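Slr0280 protein (Synechocystis sp., PDB 5H3K) is of unknown function but carries a NAGPA-type phosphodiester glycosidase domain, so it may hydrolyse phosphodiester-linked sugars. Local coordinates at residues 163-169 with 258-264; 178-182 with 594-598; 290-296 with 545-551; 325-330 with 584-590. All blocks are in the same frame, centred on the assembly; numbering follows the deposited sequence.

Contact 1. Residues 163-169 with 258-264; sequences WGERVVL and RLVIDAR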
loop_
_atom_site.group_PDB
_atom_site.type_symbol
_atom_site.label_atom_id
_atom_site.label_comp_id
_atom_site.label_asym_id
_atom_site.label_seq_id
_atom_site.Cartn_x
_atom_site.Cartn_y
_atom_site.Cartn_z
ATOM N N TRP A 163 28.923 -7.467 -12.409
ATOM C CA TRP A 163 27.465 -7.507 -12.358
ATOM C C TRP A 163 26.754 -6.472 -13.226
ATOM O O TRP A 163 25.518 -6.419 -13.248
ATOM C CB TRP A 163 27.002 -7.370 -10.914
ATOM C CG TRP A 163 27.901 -6.510 -10.090
ATOM C CD1 TRP A 163 28.763 -6.921 -9.111
ATOM C CD2 TRP A 163 28.031 -5.086 -10.167
ATOM N NE1 TRP A 163 29.421 -5.836 -8.571
ATOM C CE2 TRP A 163 28.992 -4.703 -9.202
ATOM C CE3 TRP A 163 27.430 -4.101 -10.954
ATOM C CZ2 TRP A 163 29.361 -3.371 -9.009
ATOM C CZ3 TRP A 163 27.798 -2.780 -10.757
ATOM C CH2 TRP A 163 28.757 -2.429 -9.797
ATOM N N GLY A 164 27.521 -5.649 -13.931
ATOM C CA GLY A 164 26.936 -4.651 -14.807
ATOM C C GLY A 164 27.874 -3.492 -15.064
ATOM O O GLY A 164 28.989 -3.679 -15.540
ATOM N N GLU A 165 27.416 -2.281 -14.767
ATOM C CA GLU A 165 28.243 -1.101 -14.988
ATOM C C GLU A 165 28.106 -0.108 -13.851
ATOM O O GLU A 165 27.092 -0.082 -13.146
ATOM C CB GLU A 165 27.884 -0.417 -16.305
ATOM C CG GLU A 165 28.296 -1.184 -17.545
ATOM C CD GLU A 165 27.807 -0.508 -18.810
ATOM O OE1 GLU A 165 26.817 -0.997 -19.400
ATOM O OE2 GLU A 165 28.404 0.522 -19.198
ATOM N N ARG A 166 29.124 0.722 -13.691
ATOM C CA ARG A 166 29.161 1.672 -12.593
ATOM C C ARG A 166 29.441 3.060 -13.124
ATOM O O ARG A 166 30.288 3.240 -14.001
ATOM C CB ARG A 166 30.246 1.263 -11.594
ATOM C CG ARG A 166 30.691 2.372 -10.661
ATOM C CD ARG A 166 31.594 1.801 -9.573
ATOM N NE ARG A 166 30.826 1.035 -8.589
ATOM C CZ ARG A 166 31.355 0.261 -7.650
ATOM N NH1 ARG A 166 32.672 0.114 -7.572
ATOM N NH2 ARG A 166 30.562 -0.376 -6.797
ATOM N N VAL A 167 28.712 4.043 -12.611
ATOM C CA VAL A 167 28.993 5.436 -12.911
ATOM C C VAL A 167 29.374 6.115 -11.603
ATOM O O VAL A 167 28.690 5.957 -10.590
ATOM C CB VAL A 167 27.769 6.141 -13.529
ATOM C CG1 VAL A 167 28.058 7.619 -13.758
ATOM C CG2 VAL A 167 27.375 5.458 -14.830
ATOM N N VAL A 168 30.473 6.857 -11.612
ATOM C CA VAL A 168 30.930 7.523 -10.399
ATOM C C VAL A 168 30.943 9.034 -10.593
ATOM O O VAL A 168 31.576 9.544 -11.525
ATOM C CB VAL A 168 32.341 7.035 -9.985
ATOM C CG1 VAL A 168 32.862 7.836 -8.795
ATOM C CG2 VAL A 168 32.320 5.542 -9.668
ATOM N N LEU A 169 30.216 9.749 -9.738
ATOM C CA LEU A 169 30.292 11.203 -9.732
ATOM C C LEU A 169 31.181 11.638 -8.576
ATOM O O LEU A 169 30.798 11.465 -7.416
ATOM C CB LEU A 169 28.913 11.827 -9.525
ATOM C CG LEU A 169 27.894 11.928 -10.653
ATOM C CD1 LEU A 169 28.001 10.799 -11.633
ATOM C CD2 LEU A 169 26.522 11.919 -10.027
ATOM N N ARG A 258 32.082 10.848 -3.295
ATOM C CA ARG A 258 31.642 10.249 -4.548
ATOM C C ARG A 258 30.215 9.723 -4.429
ATOM O O ARG A 258 29.847 9.123 -3.416
ATOM C CB ARG A 258 32.560 9.080 -4.923
ATOM C CG ARG A 258 33.916 9.466 -5.521
ATOM C CD ARG A 258 34.877 8.290 -5.498
ATOM N NE ARG A 258 35.439 8.081 -4.163
ATOM C CZ ARG A 258 36.163 7.027 -3.807
ATOM N NH1 ARG A 258 36.406 6.064 -4.685
ATOM N NH2 ARG A 258 36.627 6.932 -2.567
ATOM N N LEU A 259 29.405 9.952 -5.459
ATOM C CA LEU A 259 28.141 9.241 -5.568
ATOM C C LEU A 259 28.390 8.093 -6.532
ATOM O O LEU A 259 28.812 8.306 -7.671
ATOM C CB LEU A 259 27.016 10.149 -6.081
ATOM C CG LEU A 259 25.606 9.547 -5.984
ATOM C CD1 LEU A 259 25.169 9.426 -4.529
ATOM C CD2 LEU A 259 24.583 10.345 -6.783
ATOM N N VAL A 260 28.158 6.869 -6.068
ATOM C CA VAL A 260 28.408 5.692 -6.878
ATOM C C VAL A 260 27.084 5.131 -7.388
ATOM O O VAL A 260 26.201 4.787 -6.596
ATOM C CB VAL A 260 29.135 4.618 -6.057
ATOM C CG1 VAL A 260 29.433 3.407 -6.917
ATOM C CG2 VAL A 260 30.418 5.185 -5.490
ATOM N N ILE A 261 26.936 5.046 -8.706
ATOM C CA ILE A 261 25.702 4.525 -9.298
ATOM C C ILE A 261 25.955 3.198 -9.992
ATOM O O ILE A 261 26.601 3.148 -11.037
ATOM C CB ILE A 261 25.108 5.511 -10.314
ATOM C CG1 ILE A 261 24.840 6.861 -9.650
ATOM C CG2 ILE A 261 23.829 4.947 -10.924
ATOM C CD1 ILE A 261 24.625 8.005 -10.657
ATOM N N ASP A 262 25.449 2.114 -9.414
ATOM C CA ASP A 262 25.660 0.796 -9.993
ATOM C C ASP A 262 24.398 0.326 -10.727
ATOM O O ASP A 262 23.290 0.403 -10.188
ATOM C CB ASP A 262 26.052 -0.212 -8.908
ATOM C CG ASP A 262 27.393 0.104 -8.269
ATOM O OD1 ASP A 262 28.297 0.575 -8.977
ATOM O OD2 ASP A 262 27.548 -0.128 -7.053
ATOM N N ALA A 263 24.571 -0.145 -11.959
ATOM C CA ALA A 263 23.468 -0.749 -12.712
ATOM C C ALA A 263 23.627 -2.266 -12.680
ATOM O O ALA A 263 24.619 -2.804 -13.171
ATOM C CB ALA A 263 23.441 -0.236 -14.146
ATOM N N ARG A 264 22.656 -2.959 -12.089
ATOM C CA ARG A 264 22.740 -4.411 -11.936
ATOM C C ARG A 264 21.345 -5.018 -11.797
ATOM O O ARG A 264 20.383 -4.312 -11.471
ATOM C CB ARG A 264 23.618 -4.772 -10.721
ATOM C CG ARG A 264 23.064 -4.276 -9.387
ATOM C CD ARG A 264 24.092 -4.374 -8.257
ATOM N NE ARG A 264 24.565 -5.742 -8.072
ATOM C CZ ARG A 264 25.569 -6.082 -7.272
ATOM N NH1 ARG A 264 26.205 -5.152 -6.573
ATOM N NH2 ARG A 264 25.938 -7.350 -7.176
#
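Strands 164-169 and 258-264 run antiparallel, 4.6 Å apart at closest approach, with their directions at 164°. Glu165-Ala263, Val167-Ile261 and Leu169-Leu259 are the hydrogen-bonded pairs, each joined by two N-H...O=C bonds; Arg166-Asp262 and Val168-Val260 are non-hydrogen-bonded pairs between them. Side chains therefore alternate between two faces. On the face of Arg166 and Asp262, NE and NH2 of the arginine each take one oxygen of the carboxylate: NE meets the syn lone pair of OD1 at 2.6 Å, and NH2 reaches OD2 at 3.0 Å, the two flat groups turned 33° from each other. A bend at chi3 turns the guanidinium edge of Arg166 to Asp262 instead of letting the chain run straight out. The far end of the Trp163 indole abuts the same carboxylate, its CH2 lying 3.1 Å from Asp262 OD1. Over one face of that indole the Arg264 guanidinium is stacked as a cation-pi pair, planes 15° apart and CZ of Arg264 3.8 Å from the centroid of the five-membered ring of Trp163; Asp266 takes Arg264 NE in a salt bridge. On the other face, which Glu165 shares, apolar side chains meet, Leu169 CD2 4.1 Å from Leu259 CD2 and Val167 beside Ile261. These two strands are the middle pair of a four-stranded antiparallel sheet, flanked by 153-161 and 247-253, and Leu169, Leu259 and Ile261 pack on Val188 and Ile190 of strand 185-190 in the facing sheet.

Contact 2. Residues 178-182 with 594-598; sequences QVSQA and SPVTA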
loop_
_atom_site.group_PDB
_atom_site.type_symbol
_atom_site.label_atom_id
_atom_site.label_comp_id
_atom_site.label_asym_id
_atom_site.label_seq_id
_atom_site.Cartn_x
_atom_site.Cartn_y
_atom_site.Cartn_z
ATOM N N GLN A 178 18.219 11.684 -4.918
ATOM C CA GLN A 178 17.134 10.720 -4.965
ATOM C C GLN A 178 17.208 9.969 -6.288
ATOM O O GLN A 178 17.899 10.405 -7.223
ATOM C CB GLN A 178 15.787 11.433 -4.827
ATOM C CG GLN A 178 15.535 12.484 -5.894
ATOM C CD GLN A 178 14.256 13.288 -5.653
ATOM O OE1 GLN A 178 13.211 13.009 -6.244
ATOM N NE2 GLN A 178 14.342 14.293 -4.788
ATOM N N VAL A 179 16.522 8.830 -6.365
ATOM C CA VAL A 179 16.530 8.022 -7.579
ATOM C C VAL A 179 15.133 7.480 -7.852
ATOM O O VAL A 179 14.449 7.045 -6.934
ATOM C CB VAL A 179 17.605 6.883 -7.511
ATOM C CG1 VAL A 179 17.481 6.077 -6.222
ATOM C CG2 VAL A 179 17.536 5.971 -8.747
ATOM N N SER A 180 14.697 7.551 -9.111
ATOM C CA SER A 180 13.407 6.987 -9.523
ATOM C C SER A 180 13.585 6.129 -10.786
ATOM O O SER A 180 14.408 6.450 -11.639
ATOM C CB SER A 180 12.397 8.116 -9.765
ATOM O OG SER A 180 11.168 7.613 -10.283
ATOM N N GLN A 181 12.832 5.036 -10.897
ATOM C CA GLN A 181 12.911 4.176 -12.076
ATOM C C GLN A 181 11.538 3.701 -12.523
ATOM O O GLN A 181 10.714 3.273 -11.707
ATOM C CB GLN A 181 13.818 2.968 -11.830
ATOM C CG GLN A 181 13.920 2.016 -13.046
ATOM C CD GLN A 181 15.030 0.995 -12.908
ATOM O OE1 GLN A 181 15.745 0.973 -11.909
ATOM N NE2 GLN A 181 15.179 0.140 -13.913
ATOM N N ALA A 182 11.288 3.797 -13.823
ATOM C CA ALA A 182 10.071 3.250 -14.417
ATOM C C ALA A 182 10.482 2.380 -15.572
ATOM O O ALA A 182 10.920 2.898 -16.601
ATOM C CB ALA A 182 9.139 4.369 -14.901
ATOM N N SER A 594 9.186 2.509 -7.357
ATOM C CA SER A 594 9.092 3.963 -7.489
ATOM C C SER A 594 7.645 4.403 -7.585
ATOM O O SER A 594 6.839 3.755 -8.264
ATOM C CB SER A 594 9.847 4.449 -8.726
ATOM O OG SER A 594 11.239 4.321 -8.521
ATOM N N PRO A 595 7.298 5.512 -6.908
ATOM C CA PRO A 595 5.914 6.008 -6.908
ATOM C C PRO A 595 5.325 6.158 -8.304
ATOM O O PRO A 595 4.145 5.872 -8.461
ATOM C CB PRO A 595 6.035 7.374 -6.226
ATOM C CG PRO A 595 7.178 7.174 -5.249
ATOM C CD PRO A 595 8.169 6.309 -6.023
ATOM N N VAL A 596 6.114 6.558 -9.304
ATOM C CA VAL A 596 5.563 6.710 -10.665
ATOM C C VAL A 596 5.036 5.412 -11.289
ATOM O O VAL A 596 4.203 5.458 -12.190
ATOM C CB VAL A 596 6.564 7.370 -11.665
ATOM C CG1 VAL A 596 6.926 8.772 -11.202
ATOM C CG2 VAL A 596 7.810 6.494 -11.848
ATOM N N THR A 597 5.518 4.262 -10.816
ATOM C CA THR A 597 5.089 2.965 -11.350
ATOM C C THR A 597 3.886 2.358 -10.616
ATOM O O THR A 597 3.392 1.299 -11.009
ATOM C CB THR A 597 6.238 1.920 -11.331
ATOM O OG1 THR A 597 6.572 1.584 -9.977
ATOM C CG2 THR A 597 7.476 2.464 -12.040
ATOM N N ALA A 598 3.430 3.009 -9.552
ATOM C CA ALA A 598 2.352 2.441 -8.741
ATOM C C ALA A 598 1.015 2.985 -9.230
ATOM O O ALA A 598 0.878 4.179 -9.461
ATOM C CB ALA A 598 2.560 2.771 -7.274
HETATM O O HOH W 1 12.000 5.764 -6.382
HETATM O O HOH W 2 8.829 7.878 -8.770
HETATM O O HOH W 3 9.997 1.256 -9.916
#
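A small, water-laced surface contact joins strand 177-182, an outermost strand of its four-stranded antiparallel sheet, to the short 3-10 turn 595-597 that precedes strand 600-609, a turn within the phosphodiester glycosidase family region. A direct hydrogen bond runs from Gln181 N to Ser594 OG, 2.9 Å long and nearly straight at 170°. With OG anti to the carbonyl carbon (chi1 -71°), the hydroxyl of Ser594 is turned up against the strand backbone. Three waters bridge further polar groups: one links Val179 O to Ser594 OG, a second connects Ser180 OG with Val596 N, and a third donates to Gln181 O while accepting from Ser594 N. Beside this wet patch Ala182 CB makes an apolar contact, 3.8 Å from Thr597 CG2 and 4.0 Å from Val596 CG2. The same Thr597 CG2 also lies 3.4 Å from the carbonyl oxygen Gln181 O. The turn holds its own shape, since Ser594 O accepts both Thr597 N and Thr597 OG1, the hydroxyl arriving at 2.8 Å on a lone pair of Ser594 O. Thr597 OG1 also bonds Arg593 NE, whereas the Gln181 amide turns to Arg183 O and Tyr246 O. With water joining so many of its polar groups, the chemistry is that of a modest, hydrated seam between two parts of the chain, matched largely through solvent.

Contact 3. Residues 290-296 with 545-551; sequences GGQFPVT and VASHNRV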
loop_
_atom_site.group_PDB
_atom_site.type_symbol
_atom_site.label_atom_id
_atom_site.label_comp_id
_atom_site.label_asym_id
_atom_site.label_seq_id
_atom_site.Cartn_x
_atom_site.Cartn_y
_atom_site.Cartn_z
ATOM N N GLY A 290 11.822 -21.594 -9.463
ATOM C CA GLY A 290 11.694 -20.683 -10.598
ATOM C C GLY A 290 12.681 -19.521 -10.710
ATOM O O GLY A 290 12.759 -18.871 -11.763
ATOM N N GLY A 291 13.430 -19.251 -9.644
ATOM C CA GLY A 291 14.390 -18.162 -9.650
ATOM C C GLY A 291 14.529 -17.437 -8.325
ATOM O O GLY A 291 13.988 -17.867 -7.308
ATOM N N GLN A 292 15.265 -16.327 -8.346
ATOM C CA GLN A 292 15.556 -15.550 -7.141
ATOM C C GLN A 292 14.744 -14.256 -7.182
ATOM O O GLN A 292 14.863 -13.477 -8.132
ATOM C CB GLN A 292 17.051 -15.225 -7.071
ATOM C CG GLN A 292 17.445 -14.358 -5.877
ATOM C CD GLN A 292 18.949 -14.239 -5.682
ATOM O OE1 GLN A 292 19.607 -13.405 -6.308
ATOM N NE2 GLN A 292 19.496 -15.069 -4.798
ATOM N N PHE A 293 13.902 -14.043 -6.169
ATOM C CA PHE A 293 12.979 -12.905 -6.158
ATOM C C PHE A 293 13.323 -11.923 -5.059
ATOM O O PHE A 293 13.298 -12.284 -3.878
ATOM C CB PHE A 293 11.539 -13.378 -5.912
ATOM C CG PHE A 293 10.942 -14.169 -7.048
ATOM C CD1 PHE A 293 11.253 -15.515 -7.225
ATOM C CD2 PHE A 293 10.031 -13.573 -7.917
ATOM C CE1 PHE A 293 10.682 -16.252 -8.270
ATOM C CE2 PHE A 293 9.455 -14.293 -8.962
ATOM C CZ PHE A 293 9.781 -15.639 -9.146
ATOM N N PRO A 294 13.622 -10.667 -5.426
ATOM C CA PRO A 294 13.719 -9.645 -4.374
ATOM C C PRO A 294 12.326 -9.425 -3.780
ATOM O O PRO A 294 11.368 -9.235 -4.541
ATOM C CB PRO A 294 14.187 -8.388 -5.127
ATOM C CG PRO A 294 14.758 -8.904 -6.436
ATOM C CD PRO A 294 13.929 -10.130 -6.761
ATOM N N VAL A 295 12.207 -9.488 -2.453
ATOM C CA VAL A 295 10.919 -9.328 -1.780
ATOM C C VAL A 295 10.991 -8.313 -0.637
ATOM O O VAL A 295 11.928 -8.325 0.172
ATOM C CB VAL A 295 10.395 -10.686 -1.234
ATOM C CG1 VAL A 295 9.140 -10.496 -0.403
ATOM C CG2 VAL A 295 10.110 -11.659 -2.377
ATOM N N THR A 296 10.004 -7.420 -0.576
ATOM C CA THR A 296 9.891 -6.472 0.518
ATOM C C THR A 296 8.791 -6.910 1.475
ATOM O O THR A 296 7.668 -7.236 1.054
ATOM C CB THR A 296 9.523 -5.069 0.013
ATOM O OG1 THR A 296 10.328 -4.733 -1.123
ATOM C CG2 THR A 296 9.739 -4.047 1.114
ATOM N N VAL A 545 3.489 -8.412 2.205
ATOM C CA VAL A 545 4.517 -8.844 1.249
ATOM C C VAL A 545 4.319 -8.239 -0.138
ATOM O O VAL A 545 3.216 -8.287 -0.682
ATOM C CB VAL A 545 4.466 -10.383 1.079
ATOM C CG1 VAL A 545 5.583 -10.860 0.139
ATOM C CG2 VAL A 545 4.551 -11.076 2.430
ATOM N N ALA A 546 5.383 -7.671 -0.703
ATOM C CA ALA A 546 5.378 -7.169 -2.084
ATOM C C ALA A 546 6.561 -7.764 -2.837
ATOM O O ALA A 546 7.709 -7.636 -2.388
ATOM C CB ALA A 546 5.466 -5.626 -2.107
ATOM N N SER A 547 6.289 -8.401 -3.972
ATOM C CA SER A 547 7.334 -8.970 -4.820
ATOM C C SER A 547 7.215 -8.430 -6.235
ATOM O O SER A 547 6.122 -8.141 -6.717
ATOM C CB SER A 547 7.270 -10.497 -4.837
ATOM O OG SER A 547 6.102 -10.939 -5.504
ATOM N N HIS A 548 8.341 -8.296 -6.921
ATOM C CA HIS A 548 8.278 -7.859 -8.316
ATOM C C HIS A 548 8.950 -8.870 -9.235
ATOM O O HIS A 548 8.642 -10.061 -9.144
ATOM C CB HIS A 548 8.775 -6.415 -8.446
ATOM C CG HIS A 548 7.921 -5.442 -7.678
ATOM N ND1 HIS A 548 6.725 -4.970 -8.170
ATOM C CD2 HIS A 548 8.069 -4.905 -6.446
ATOM C CE1 HIS A 548 6.178 -4.156 -7.277
ATOM N NE2 HIS A 548 6.968 -4.099 -6.224
ATOM N N ASN A 549 9.829 -8.436 -10.132
ATOM C CA ASN A 549 10.448 -9.382 -11.064
ATOM C C ASN A 549 11.540 -10.181 -10.392
ATOM O O ASN A 549 12.277 -9.650 -9.545
ATOM C CB ASN A 549 11.060 -8.645 -12.262
ATOM C CG ASN A 549 10.010 -8.024 -13.160
ATOM O OD1 ASN A 549 9.693 -8.557 -14.222
ATOM N ND2 ASN A 549 9.463 -6.895 -12.736
ATOM N N ARG A 550 11.659 -11.451 -10.765
ATOM C CA ARG A 550 12.796 -12.246 -10.321
ATOM C C ARG A 550 14.049 -11.700 -11.004
ATOM O O ARG A 550 13.967 -11.022 -12.045
ATOM C CB ARG A 550 12.595 -13.731 -10.641
ATOM C CG ARG A 550 12.864 -14.112 -12.104
ATOM C CD ARG A 550 12.193 -15.432 -12.465
ATOM N NE ARG A 550 10.734 -15.298 -12.556
ATOM C CZ ARG A 550 9.873 -16.314 -12.486
ATOM N NH1 ARG A 550 8.569 -16.087 -12.577
ATOM N NH2 ARG A 550 10.310 -17.554 -12.315
ATOM N N VAL A 551 15.207 -11.956 -10.405
ATOM C CA VAL A 551 16.462 -11.516 -11.009
ATOM C C VAL A 551 16.573 -12.119 -12.403
ATOM O O VAL A 551 16.570 -13.341 -12.562
ATOM C CB VAL A 551 17.685 -11.889 -10.139
ATOM C CG1 VAL A 551 18.989 -11.496 -10.841
ATOM C CG2 VAL A 551 17.589 -11.211 -8.775
HETATM O O HOH W 4 16.334 -15.576 -10.917
HETATM O O HOH W 5 9.431 -5.763 -3.328
#
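An antiparallel strand pair inside an eight-stranded sheet opens here into a loop: strands 291-296 and 545-547 are bonded at Thr296 and Ala546, then the chain leaves the pairing at 548-549 and returns where Val551 N bonds Gln292 O. The tight part lies on the side facing helix 558-567. There Val295 CG1 meets Val545 CG1 at 3.6 Å, and the Phe293 ring is covered on one face by Arg550, whose CB stands 3.6 Å from the ring centroid as a CH-pi contact. CG of Arg550 sits between backbone N and carbonyl carbon (chi1 79°), and the chain, bent at chi3, carries the guanidinium beyond the ring so that CZ of Arg550 comes 3.4 Å from Phe293 CZ, the two planes 53° apart. Its NH2 also bonds Gly290 O at 2.8 Å, and Glu560 forms a salt bridge with NH1. A leucine here would probably still brush the ring but leave Glu560 without its countercharge and Gly290 O without this donor. At Gly291 (phi 144°) a CB would jam against the preceding carbonyl O and crowd Arg550 CD. The looser side is wetter: Asn549 is exposed, and a water joins Gln292 N to Val551 O beside the direct bond from Val551 N to Gln292 O (2.8 Å). At the opposite end of the contact another water donates to both Thr296 OG1, which Gln283 OE1 also bonds, at 2.6 Å, and Ala546 O, at 2.7 Å.

Contact 4. Residues 325-330 with 584-590; sequences LVTIAR and LALGGQL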
loop_
_atom_site.group_PDB
_atom_site.type_symbol
_atom_site.label_atom_id
_atom_site.label_comp_id
_atom_site.label_asym_id
_atom_site.label_seq_id
_atom_site.Cartn_x
_atom_site.Cartn_y
_atom_site.Cartn_z
ATOM N N LEU A 325 -1.625 4.254 -3.517
ATOM C CA LEU A 325 -1.524 3.651 -2.193
ATOM C C LEU A 325 -0.774 4.587 -1.247
ATOM O O LEU A 325 -1.159 4.748 -0.085
ATOM C CB LEU A 325 -0.810 2.289 -2.282
ATOM C CG LEU A 325 -0.561 1.396 -1.054
ATOM C CD1 LEU A 325 0.636 1.842 -0.235
ATOM C CD2 LEU A 325 -1.798 1.260 -0.143
ATOM N N VAL A 326 0.293 5.203 -1.740
ATOM C CA VAL A 326 1.102 6.063 -0.889
ATOM C C VAL A 326 0.316 7.305 -0.446
ATOM O O VAL A 326 0.529 7.819 0.654
ATOM C CB VAL A 326 2.459 6.433 -1.547
ATOM C CG1 VAL A 326 2.269 7.581 -2.541
ATOM C CG2 VAL A 326 3.485 6.798 -0.469
ATOM N N THR A 327 -0.612 7.761 -1.290
ATOM C CA THR A 327 -1.506 8.876 -0.952
ATOM C C THR A 327 -2.538 8.450 0.088
ATOM O O THR A 327 -2.826 9.201 1.039
ATOM C CB THR A 327 -2.210 9.439 -2.207
ATOM O OG1 THR A 327 -1.210 9.917 -3.121
ATOM C CG2 THR A 327 -3.129 10.591 -1.829
ATOM N N ILE A 328 -3.090 7.246 -0.077
ATOM C CA ILE A 328 -3.979 6.694 0.942
ATOM C C ILE A 328 -3.241 6.644 2.281
ATOM O O ILE A 328 -3.764 7.105 3.294
ATOM C CB ILE A 328 -4.488 5.277 0.563
ATOM C CG1 ILE A 328 -5.338 5.336 -0.723
ATOM C CG2 ILE A 328 -5.271 4.658 1.722
ATOM C CD1 ILE A 328 -5.778 3.952 -1.257
ATOM N N ALA A 329 -2.014 6.108 2.275
ATOM C CA ALA A 329 -1.216 5.967 3.497
ATOM C C ALA A 329 -0.959 7.323 4.173
ATOM O O ALA A 329 -1.138 7.478 5.394
ATOM C CB ALA A 329 0.125 5.261 3.187
ATOM N N ARG A 330 -0.529 8.304 3.388
ATOM C CA ARG A 330 -0.252 9.628 3.927
ATOM C C ARG A 330 -1.521 10.307 4.437
ATOM O O ARG A 330 -1.559 10.787 5.576
ATOM C CB ARG A 330 0.433 10.521 2.874
ATOM C CG ARG A 330 1.858 10.113 2.540
ATOM C CD ARG A 330 2.293 10.715 1.217
ATOM N NE ARG A 330 3.646 10.304 0.859
ATOM C CZ ARG A 330 4.202 10.509 -0.329
ATOM N NH1 ARG A 330 3.515 11.092 -1.304
ATOM N NH2 ARG A 330 5.443 10.097 -0.548
ATOM N N LEU A 584 3.670 -0.954 -1.256
ATOM C CA LEU A 584 3.797 -1.156 0.185
ATOM C C LEU A 584 4.438 0.095 0.759
ATOM O O LEU A 584 5.566 0.437 0.386
ATOM C CB LEU A 584 4.680 -2.385 0.450
ATOM C CG LEU A 584 5.135 -2.718 1.872
ATOM C CD1 LEU A 584 3.927 -2.802 2.783
ATOM C CD2 LEU A 584 5.902 -4.037 1.866
ATOM N N ALA A 585 3.719 0.792 1.650
ATOM C CA ALA A 585 4.194 2.076 2.180
ATOM C C ALA A 585 4.536 1.962 3.658
ATOM O O ALA A 585 3.811 1.326 4.422
ATOM C CB ALA A 585 3.154 3.199 1.963
ATOM N N LEU A 586 5.639 2.592 4.059
ATOM C CA LEU A 586 6.044 2.611 5.457
ATOM C C LEU A 586 6.432 4.037 5.806
ATOM O O LEU A 586 7.269 4.641 5.128
ATOM C CB LEU A 586 7.223 1.650 5.695
ATOM C CG LEU A 586 7.775 1.615 7.130
ATOM C CD1 LEU A 586 6.754 0.998 8.082
ATOM C CD2 LEU A 586 9.121 0.870 7.200
ATOM N N GLY A 587 5.819 4.579 6.856
ATOM C CA GLY A 587 6.013 5.983 7.188
ATOM C C GLY A 587 5.659 6.896 6.023
ATOM O O GLY A 587 6.310 7.921 5.806
ATOM N N GLY A 588 4.646 6.513 5.252
ATOM C CA GLY A 588 4.194 7.331 4.136
ATOM C C GLY A 588 5.115 7.393 2.921
ATOM O O GLY A 588 5.056 8.364 2.155
ATOM N N GLN A 589 5.954 6.371 2.737
ATOM C CA GLN A 589 6.810 6.264 1.555
ATOM C C GLN A 589 6.724 4.856 1.012
ATOM O O GLN A 589 6.655 3.908 1.780
ATOM C CB GLN A 589 8.278 6.574 1.877
ATOM C CG GLN A 589 8.508 7.916 2.574
ATOM C CD GLN A 589 8.209 9.115 1.690
ATOM O OE1 GLN A 589 8.054 8.993 0.469
ATOM N NE2 GLN A 589 8.136 10.290 2.306
ATOM N N LEU A 590 6.753 4.708 -0.312
ATOM C CA LEU A 590 6.781 3.366 -0.905
ATOM C C LEU A 590 8.127 2.696 -0.707
ATOM O O LEU A 590 9.178 3.313 -0.931
ATOM C CB LEU A 590 6.481 3.414 -2.408
ATOM C CG LEU A 590 5.075 3.756 -2.883
ATOM C CD1 LEU A 590 4.967 3.508 -4.410
ATOM C CD2 LEU A 590 4.027 2.965 -2.111
#
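Val326 lays its CG2 methyl against the tip of the beta-hairpin formed by strands 584-586 and 589-590, 3.4 Å from Gly588 O, while its CB rests 3.8 Å from Leu590 CD2. The hairpin turns through Gly587 and Gly588, both at positive phi with the angles of a type I' turn, and a side chain at Gly588 would press on Arg330 CG. One turn further along the helix, Arg330 reaches the same carbonyl. Its chain is extended from CG to NE, which carries the guanidinium past Gly588 to bond Gly588 O through NE at 2.7 Å; the oxygen lies 18° out of the guanidinium plane, and a weak bond from NH2 adds to the grip. The same NH2 donates to Gln589 OE1, 3.0 Å away, which lies in the guanidinium plane; the donor, however, sits well above the amide plane of Gln589, and guanidinium and amide are turned 66° apart. Val326 CG2 lies over one guanidinium face, so a methyl and two acceptors together fix how Arg330 is turned. A methionine in its place would probably leave Gly588 O and Gln589 OE1 without these donors. Gln589 NE2 bonds Pro64 O. Deeper in, Ala585 CB touches both Leu325 CD1, at 3.6 Å, and Ala329 CB, at 3.9 Å. The axis of helix segment 325-330 runs 33° from strand 584-586, 8.3 Å away at closest approach. Strand 336-339 is the antiparallel neighbour of 584-586 and receives Leu325 and Ala329 at Ala337, strand 600-609 takes Leu325 and Ile328, and helix 82-89 packs on Gln589.

Contact 4 is the most buried and lies nearest the chain's centre; contact 2 is a surface seam, and contacts 1 and 3 are partly buried. Contacts 1 and 3 both pair antiparallel strands, but in separate sheets, the contact centres about 22 Å apart; the first sets its Arg166-Asp262 salt bridge on one sheet face, the second places its arginine where the pairing gives way to a loop. Contact 4 sets a helix on a strand and spends its arginine on neutral oxygens. Contact 2 relies on waters, yet its turn touches contact 4, where Pro595 and Ala598 pack on Leu590. Leu584 likewise meets Thr296 and Ala546, joining contact 4 to contact 3, whereas contact 1 touches none of the others.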